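Local coordinates for general Secretion Pathway Protein (Vibrio vulnificus, PDB 4G54) that probably binds peptidoglycan in the periplasm, as part of the EpsAB fusion protein of the type II secretion system, at residues S56-Q61 against W130-R135; I147-D151 against L163-F168. All blocks are in the same frame, centred on the assembly; numbering follows the deposited sequence.

Contact 1: S56-Q61 against W130-R135; sequences STSIFQ and WPMPLR
Gln-61 lies between two flat groups, and its methylenes and its amide oxygen serve different neighbours. With CG anti to the backbone N (chi1 -152°), the side chain runs alongside that of Trp-130, and CB sits over the face of the six-membered ring, 3.6 Å from its centroid, a CH-pi contact. A bend at chi2 turns the amide toward Arg-135, where OE1 stands above the centre of the guanidinium, 3.4 Å from CZ, with the amide and guanidinium planes 41° apart.

At the guanidinium edge, NH1 and NH2 of Arg-135 close end-on upon a single atom, OG of Ser-56, which lies in their plane, 3.0 Å from NH1. NH2 also gives a hydrogen bond to the carbonyl O of Ile-59, while NE of Arg-135 turns back to O of Met-132 at 2.9 Å. Ile-59 O is gripped twice: Met-132 N, 2.8 Å away, and Arg-135 NH2 reach it from opposite faces of the carbonyl plane.

Behind these polar atoms, Pro-131 packs on the Phe-60 ring, its CB 4.2 Å from the centroid, and CD1 of Ile-59 touches the rings of Pro-131 and Pro-133. The backbones pair here as antiparallel strands, 60-66 being an outermost strand of the six-stranded sheet in the GspA, peptidase C39-like part: Gln-61 and Trp-130 form a hydrogen-bonded pair, and Phe-60 and Pro-131 the adjacent non-hydrogen-bonded one. Past Pro-131 the strands are no longer paired, though Met-132 N still bonds to Ile-59 O, and the side chain of Arg-135 adds the remaining hydrogen bonds. Bonded through all three of its nitrogens to a hydroxyl and two carbonyls, the guanidinium has its rotation fixed, and its positive charge probably polarises those neutral acceptors.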
loop_
_atom_site.group_PDB
_atom_site.type_symbol
_atom_site.label_atom_id
_atom_site.label_comp_id
_atom_site.label_asym_id
_atom_site.label_seq_id
_atom_site.Cartn_x
_atom_site.Cartn_y
_atom_site.Cartn_z
ATOM N N SER A 56 -8.674 -4.985 -11.453
ATOM C CA SER A 56 -7.254 -5.255 -11.238
ATOM C C SER A 56 -6.777 -6.333 -12.202
ATOM O O SER A 56 -7.468 -7.241 -12.551
ATOM C CB SER A 56 -7.062 -5.777 -9.795
ATOM O OG SER A 56 -7.699 -4.924 -8.828
ATOM N N THR A 57 -5.498 -6.217 -12.534
ATOM C CA THR A 57 -4.806 -7.125 -13.389
ATOM C C THR A 57 -3.817 -7.995 -12.595
ATOM O O THR A 57 -3.188 -8.943 -13.168
ATOM C CB THR A 57 -3.947 -6.283 -14.462
ATOM O OG1 THR A 57 -3.343 -5.107 -13.828
ATOM C CG2 THR A 57 -4.989 -5.824 -15.528
ATOM N N SER A 58 -3.686 -7.710 -11.290
ATOM C CA SER A 58 -2.806 -8.518 -10.408
ATOM C C SER A 58 -3.494 -8.471 -9.025
ATOM O O SER A 58 -4.622 -7.909 -8.934
ATOM C CB SER A 58 -1.406 -7.874 -10.293
ATOM O OG SER A 58 -1.436 -6.706 -9.455
ATOM N N ILE A 59 -2.850 -9.012 -7.984
ATOM C CA ILE A 59 -3.471 -8.939 -6.643
ATOM C C ILE A 59 -3.448 -7.509 -6.085
ATOM O O ILE A 59 -4.118 -7.237 -5.120
ATOM C CB ILE A 59 -2.855 -9.892 -5.638
ATOM C CG1 ILE A 59 -1.364 -9.541 -5.456
ATOM C CG2 ILE A 59 -3.050 -11.339 -6.258
ATOM C CD1 ILE A 59 -0.745 -9.961 -4.089
ATOM N N PHE A 60 -2.754 -6.576 -6.743
ATOM C CA PHE A 60 -2.715 -5.218 -6.232
ATOM C C PHE A 60 -3.981 -4.469 -6.519
ATOM O O PHE A 60 -4.613 -4.618 -7.626
ATOM C CB PHE A 60 -1.500 -4.418 -6.755
ATOM C CG PHE A 60 -0.239 -4.591 -5.976
ATOM C CD1 PHE A 60 0.438 -5.775 -6.045
ATOM C CD2 PHE A 60 0.255 -3.557 -5.142
ATOM C CE1 PHE A 60 1.593 -5.988 -5.307
ATOM C CE2 PHE A 60 1.425 -3.729 -4.447
ATOM C CZ PHE A 60 2.087 -4.927 -4.455
ATOM N N GLN A 61 -4.404 -3.633 -5.575
ATOM C CA GLN A 61 -5.480 -2.638 -5.781
ATOM C C GLN A 61 -4.804 -1.310 -6.066
ATOM O O GLN A 61 -3.757 -0.998 -5.488
ATOM C CB GLN A 61 -6.234 -2.446 -4.471
ATOM C CG GLN A 61 -7.642 -2.035 -4.484
ATOM C CD GLN A 61 -8.533 -3.089 -5.111
ATOM O OE1 GLN A 61 -9.047 -4.082 -4.474
ATOM N NE2 GLN A 61 -8.799 -2.846 -6.337
ATOM N N TRP A 130 -1.801 -1.122 -3.126
ATOM C CA TRP A 130 -1.470 -2.075 -2.008
ATOM C C TRP A 130 -1.882 -3.451 -2.453
ATOM O O TRP A 130 -2.808 -3.633 -3.268
ATOM C CB TRP A 130 -2.232 -1.745 -0.666
ATOM C CG TRP A 130 -3.676 -1.813 -0.718
ATOM C CD1 TRP A 130 -4.418 -2.826 -0.194
ATOM C CD2 TRP A 130 -4.600 -0.896 -1.270
ATOM N NE1 TRP A 130 -5.757 -2.577 -0.330
ATOM C CE2 TRP A 130 -5.894 -1.416 -1.035
ATOM C CE3 TRP A 130 -4.485 0.335 -1.940
ATOM C CZ2 TRP A 130 -7.072 -0.765 -1.396
ATOM C CZ3 TRP A 130 -5.669 0.993 -2.348
ATOM C CH2 TRP A 130 -6.930 0.468 -2.049
ATOM N N PRO A 131 -1.172 -4.463 -1.953
ATOM C CA PRO A 131 -1.582 -5.858 -2.264
ATOM C C PRO A 131 -2.894 -6.263 -1.588
ATOM O O PRO A 131 -3.110 -6.028 -0.360
ATOM C CB PRO A 131 -0.385 -6.676 -1.673
ATOM C CG PRO A 131 0.179 -5.818 -0.569
ATOM C CD PRO A 131 -0.020 -4.372 -1.069
ATOM N N MET A 132 -3.772 -6.899 -2.344
ATOM C CA MET A 132 -5.070 -7.349 -1.759
ATOM C C MET A 132 -5.368 -8.697 -2.339
ATOM O O MET A 132 -6.242 -8.846 -3.162
ATOM C CB MET A 132 -6.172 -6.294 -2.033
ATOM C CG MET A 132 -7.397 -6.775 -1.215
ATOM S SD MET A 132 -8.587 -5.371 -1.373
ATOM C CE MET A 132 -9.848 -6.152 -0.442
ATOM N N PRO A 133 -4.705 -9.752 -1.857
ATOM C CA PRO A 133 -4.971 -11.107 -2.340
ATOM C C PRO A 133 -6.299 -11.704 -1.926
ATOM O O PRO A 133 -6.748 -12.662 -2.585
ATOM C CB PRO A 133 -3.845 -11.903 -1.719
ATOM C CG PRO A 133 -3.492 -11.216 -0.404
ATOM C CD PRO A 133 -3.572 -9.746 -0.936
ATOM N N LEU A 134 -6.943 -11.117 -0.888
ATOM C CA LEU A 134 -8.199 -11.684 -0.377
ATOM C C LEU A 134 -9.357 -10.795 -0.750
ATOM O O LEU A 134 -9.469 -9.645 -0.250
ATOM C CB LEU A 134 -8.185 -11.899 1.145
ATOM C CG LEU A 134 -6.963 -12.661 1.627
ATOM C CD1 LEU A 134 -7.087 -12.904 3.222
ATOM C CD2 LEU A 134 -6.973 -14.076 0.933
ATOM N N ARG A 135 -10.143 -11.248 -1.705
ATOM C CA ARG A 135 -11.167 -10.357 -2.284
ATOM C C ARG A 135 -12.532 -10.988 -2.184
ATOM O O ARG A 135 -13.475 -10.456 -2.800
ATOM C CB ARG A 135 -10.903 -10.159 -3.801
ATOM C CG ARG A 135 -9.508 -9.532 -4.059
ATOM C CD ARG A 135 -9.590 -8.192 -4.522
ATOM N NE ARG A 135 -8.255 -7.682 -4.892
ATOM C CZ ARG A 135 -8.032 -6.933 -5.934
ATOM N NH1 ARG A 135 -9.055 -6.627 -6.755
ATOM N NH2 ARG A 135 -6.771 -6.440 -6.145
#

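Contact 2: I147-D151 against L163-F168; sequences IEVLD and LKTTQF
Asp-151 reaches from the helix to the loop 163-168 and holds it by its main-chain N-H groups. Its CB leads toward the loop, and a chi1 of 179° swings CG away from the backbone N and out to it, 3.4 Å from N of Leu-163. OD1 then accepts from that N on its syn lone pair at 2.8 Å, and also touches CB of Leu-163. OD2 meets the next two residues, with a hydrogen bond from Thr-165 N at 3.1 Å from above the carboxylate plane, and a weak one from Lys-164 N.

In the peptidoglycan-binding-like domain, this loop joins helix 145-158 to helix 170-182, so the carboxylate ties the returning chain against the helix it has just left. One turn earlier, Glu-148 lies alongside Thr-166, whose OG1 donates to the anti lone pair of OE2 at 2.9 Å. Thr-165 O is buried with no hydrogen-bond partner in the model, though CA of Glu-148 makes a C-H...O contact with it. CD1 of Ile-147 comes to the edge of the Phe-168 ring and lies 4.0 Å from CB of Phe-168, and CD2 of Leu-150 rests 3.7 Å from CE2 of that ring.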
loop_
_atom_site.group_PDB
_atom_site.type_symbol
_atom_site.label_atom_id
_atom_site.label_comp_id
_atom_site.label_asym_id
_atom_site.label_seq_id
_atom_site.Cartn_x
_atom_site.Cartn_y
_atom_site.Cartn_z
ATOM N N ILE A 147 -7.222 -19.021 3.690
ATOM C CA ILE A 147 -7.329 -18.976 5.152
ATOM C C ILE A 147 -5.931 -18.854 5.740
ATOM O O ILE A 147 -5.737 -18.067 6.697
ATOM C CB ILE A 147 -8.022 -20.213 5.675
ATOM C CG1 ILE A 147 -9.441 -20.376 5.111
ATOM C CG2 ILE A 147 -8.080 -20.136 7.206
ATOM C CD1 ILE A 147 -10.319 -19.113 5.012
ATOM N N GLU A 148 -4.932 -19.506 5.151
ATOM C CA GLU A 148 -3.579 -19.361 5.659
ATOM C C GLU A 148 -3.114 -17.945 5.514
ATOM O O GLU A 148 -2.407 -17.378 6.395
ATOM C CB GLU A 148 -2.593 -20.281 4.880
ATOM C CG GLU A 148 -3.061 -21.709 4.825
ATOM C CD GLU A 148 -2.215 -22.604 3.885
ATOM O OE1 GLU A 148 -1.388 -22.107 3.086
ATOM O OE2 GLU A 148 -2.425 -23.836 3.968
ATOM N N VAL A 149 -3.450 -17.300 4.371
ATOM C CA VAL A 149 -3.105 -15.913 4.208
ATOM C C VAL A 149 -3.816 -14.923 5.167
ATOM O O VAL A 149 -3.164 -14.070 5.755
ATOM C CB VAL A 149 -3.454 -15.444 2.730
ATOM C CG1 VAL A 149 -3.292 -13.931 2.564
ATOM C CG2 VAL A 149 -2.504 -16.178 1.778
ATOM N N LEU A 150 -5.114 -15.183 5.436
ATOM C CA LEU A 150 -5.878 -14.465 6.486
ATOM C C LEU A 150 -5.168 -14.576 7.853
ATOM O O LEU A 150 -4.927 -13.544 8.515
ATOM C CB LEU A 150 -7.339 -15.037 6.528
ATOM C CG LEU A 150 -8.093 -14.349 7.632
ATOM C CD1 LEU A 150 -8.169 -12.840 7.568
ATOM C CD2 LEU A 150 -9.520 -14.990 7.685
ATOM N N ASP A 151 -4.742 -15.811 8.138
ATOM C CA ASP A 151 -4.137 -16.114 9.459
ATOM C C ASP A 151 -2.823 -15.239 9.529
ATOM O O ASP A 151 -2.559 -14.543 10.561
ATOM C CB ASP A 151 -3.918 -17.595 9.479
ATOM C CG ASP A 151 -3.249 -18.133 10.785
ATOM O OD1 ASP A 151 -3.495 -17.575 11.877
ATOM O OD2 ASP A 151 -2.472 -19.129 10.614
ATOM N N LEU A 163 -1.974 -18.787 13.907
ATOM C CA LEU A 163 -2.367 -20.114 14.311
ATOM C C LEU A 163 -1.696 -21.193 13.465
ATOM O O LEU A 163 -1.670 -22.380 13.952
ATOM C CB LEU A 163 -3.902 -20.319 14.159
ATOM C CG LEU A 163 -4.683 -19.283 14.983
ATOM C CD1 LEU A 163 -6.125 -19.627 14.760
ATOM C CD2 LEU A 163 -4.381 -19.394 16.510
ATOM N N LYS A 164 -1.180 -20.853 12.256
ATOM C CA LYS A 164 -0.721 -21.901 11.265
ATOM C C LYS A 164 -1.895 -22.812 10.931
ATOM O O LYS A 164 -1.789 -24.051 10.975
ATOM C CB LYS A 164 0.517 -22.693 11.701
ATOM C CG LYS A 164 1.647 -21.654 11.965
ATOM C CD LYS A 164 2.989 -22.403 12.274
ATOM C CE LYS A 164 3.937 -21.491 13.083
ATOM N NZ LYS A 164 5.292 -22.187 13.375
ATOM N N THR A 165 -3.005 -22.201 10.516
ATOM C CA THR A 165 -4.183 -23.026 10.205
ATOM C C THR A 165 -4.545 -22.830 8.721
ATOM O O THR A 165 -4.459 -21.703 8.225
ATOM C CB THR A 165 -5.343 -22.612 11.100
ATOM O OG1 THR A 165 -6.454 -23.453 10.822
ATOM C CG2 THR A 165 -5.783 -21.140 10.881
ATOM N N THR A 166 -5.049 -23.912 8.082
ATOM C CA THR A 166 -5.649 -23.841 6.804
ATOM C C THR A 166 -7.143 -23.815 6.930
ATOM O O THR A 166 -7.856 -23.668 5.934
ATOM C CB THR A 166 -5.297 -25.214 6.062
ATOM O OG1 THR A 166 -3.872 -25.275 6.018
ATOM C CG2 THR A 166 -5.818 -25.198 4.650
ATOM N N GLN A 167 -7.641 -23.952 8.139
ATOM C CA GLN A 167 -9.106 -24.061 8.385
ATOM C C GLN A 167 -9.548 -22.842 9.154
ATOM O O GLN A 167 -8.934 -22.462 10.168
ATOM C CB GLN A 167 -9.454 -25.309 9.246
ATOM C CG GLN A 167 -9.344 -26.572 8.450
ATOM C CD GLN A 167 -10.726 -26.943 7.848
ATOM O OE1 GLN A 167 -11.765 -26.312 8.193
ATOM N NE2 GLN A 167 -10.748 -27.972 6.955
ATOM N N PHE A 168 -10.643 -22.231 8.716
ATOM C CA PHE A 168 -11.203 -21.075 9.443
ATOM C C PHE A 168 -12.003 -21.735 10.575
ATOM O O PHE A 168 -13.172 -22.121 10.439
ATOM C CB PHE A 168 -12.079 -20.208 8.460
ATOM C CG PHE A 168 -12.484 -18.837 9.017
ATOM C CD1 PHE A 168 -12.931 -18.665 10.321
ATOM C CD2 PHE A 168 -12.455 -17.745 8.138
ATOM C CE1 PHE A 168 -13.312 -17.355 10.751
ATOM C CE2 PHE A 168 -12.792 -16.467 8.562
ATOM C CZ PHE A 168 -13.306 -16.244 9.848
#

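Followed from the N terminus, the chain runs through 56-61, whose last two residues begin strand 60-66, and builds the remaining strands of the antiparallel sheet before strand 125-131 returns beside it; contact 1 thus closes a long loop of 68 residues, most of it the C39-like sheet and its helices. The chain continues through Leu-134 into helix 145-158, and contact 2 closes a short loop of 11 residues in the peptidoglycan-binding-like part. The two closures neither nest nor cross but follow in series, their centres about 19 Å apart. They nevertheless touch: CD1 of Leu-134 lies 3.7 Å from N of Leu-150 and Pro-133 meets Val-149, so the loop that leaves strand 125-131 packs on helix 145-158.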